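Local coordinates for protein L-Ala-D/L-Glu Epimerase (Escherichia coli, PDB 1JPD) that is an epimerase of the enolase superfamily, pairing a mandelate racemase-like N-terminal domain with a TIM-barrel-like C-terminal domain, at residues G46-P50 / A89-A93. Numbering follows the deposited sequence.
Sequences GECTP and AARNA
A buried strand-against-helix contact inside the N-terminal domain: the end of edge strand 42-48, with the loop after it, lies against the first turn of helix 89-104. The short axes of 46-48 and 89-93 run nearly antiparallel, at 160°, and approach to 6.8 Å, a spacing that small residues on both sides make possible. Gly46 pairs in register with Ala93 (CA to CA 4.6 Å), and Pro50 with Ala89 (5.2 Å).

Residues 46-48 are extended, so side chains alternate: Cys48 faces the helix, while Glu47 points away. At Gly46 a CB would collide with Ala93 O; lacking one, its CA comes to 3.4 Å from Ala93 O in a CA-H...O contact. Cys48, chi1 near +78° (p), sets its SG between two methyls one helical turn apart, 3.8 Å from Ala89 CB and 3.7 Å from Ala93 CB, and its CB is 3.1 Å from Ala89 O. That carbonyl accepts the helical bond from Ala93 N at 3.0 Å. Beyond the strand, Pro50 CA rests 3.7 Å from Ala89 CB.

The polar groups look elsewhere. Asn92 (chi1 t) sets out sideways and brings ND2 alongside the strand, 3.7 Å from Glu47 O and 3.9 Å from Cys48 CB; it donates to Asp252 OD1, which also accepts from Thr49 N. Glu47 OE1 forms a salt bridge with Arg284 and a hydrogen bond with Thr282. Strand 29-39 lies beside 42-48, its Val33 and Val35 touching Cys48 and Ala93 respectively.

Close helix-on-sheet packing of this kind belongs to the alpha+beta N-terminal domain of the enolase superfamily, where a three-stranded antiparallel meander is followed by helices and the domain abuts the barrel.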
# COMPACT_ATOMS: atom_id res chain seq x y z
N GLY A 46 -8.81 14.44 -1.18
CA GLY A 46 -8.55 13.02 -1.05
C GLY A 46 -8.30 12.40 -2.41
O GLY A 46 -9.03 12.65 -3.36
N GLU A 47 -7.24 11.60 -2.51
CA GLU A 47 -6.91 10.95 -3.76
C GLU A 47 -7.07 9.44 -3.65
O GLU A 47 -7.05 8.88 -2.55
CB GLU A 47 -5.47 11.28 -4.16
CG GLU A 47 -4.98 10.58 -5.42
CD GLU A 47 -3.54 10.91 -5.75
OE1 GLU A 47 -3.23 12.11 -5.86
OE2 GLU A 47 -2.73 9.97 -5.89
N CYS A 48 -7.25 8.79 -4.80
CA CYS A 48 -7.37 7.34 -4.83
C CYS A 48 -6.93 6.81 -6.20
O CYS A 48 -6.82 7.56 -7.18
CB CYS A 48 -8.80 6.89 -4.53
SG CYS A 48 -9.96 7.06 -5.89
N THR A 49 -6.65 5.51 -6.24
CA THR A 49 -6.21 4.87 -7.47
C THR A 49 -7.08 3.66 -7.76
O THR A 49 -6.91 2.62 -7.14
CB THR A 49 -4.75 4.41 -7.37
OG1 THR A 49 -3.91 5.56 -7.20
CG2 THR A 49 -4.32 3.66 -8.62
N PRO A 50 -8.03 3.78 -8.70
CA PRO A 50 -8.90 2.64 -9.03
C PRO A 50 -8.05 1.38 -9.26
O PRO A 50 -7.08 1.40 -10.04
CB PRO A 50 -9.62 3.12 -10.29
CG PRO A 50 -9.74 4.59 -10.05
CD PRO A 50 -8.36 4.95 -9.53
N ALA A 89 -11.57 2.01 -4.02
CA ALA A 89 -10.98 3.31 -4.34
C ALA A 89 -11.90 4.51 -4.11
O ALA A 89 -11.46 5.55 -3.63
CB ALA A 89 -10.48 3.33 -5.78
N ALA A 90 -13.18 4.36 -4.46
CA ALA A 90 -14.13 5.45 -4.29
C ALA A 90 -14.20 5.87 -2.83
O ALA A 90 -13.97 7.04 -2.50
CB ALA A 90 -15.52 5.04 -4.79
N ARG A 91 -14.51 4.93 -1.95
CA ARG A 91 -14.60 5.30 -0.55
C ARG A 91 -13.28 5.85 -0.03
O ARG A 91 -13.26 6.72 0.84
CB ARG A 91 -15.03 4.11 0.32
CG ARG A 91 -15.44 4.53 1.72
CD ARG A 91 -16.03 3.38 2.53
NE ARG A 91 -15.01 2.46 3.04
CZ ARG A 91 -15.29 1.36 3.73
NH1 ARG A 91 -16.55 1.04 3.98
NH2 ARG A 91 -14.30 0.59 4.16
N ASN A 92 -12.16 5.37 -0.58
CA ASN A 92 -10.85 5.83 -0.15
C ASN A 92 -10.68 7.33 -0.40
O ASN A 92 -10.23 8.06 0.49
CB ASN A 92 -9.74 5.05 -0.85
CG ASN A 92 -8.36 5.40 -0.32
OD1 ASN A 92 -8.19 5.66 0.88
ND2 ASN A 92 -7.37 5.40 -1.21
N ALA A 93 -11.04 7.78 -1.60
CA ALA A 93 -10.91 9.20 -1.91
C ALA A 93 -11.78 10.05 -0.97
O ALA A 93 -11.32 11.06 -0.43
CB ALA A 93 -11.31 9.46 -3.35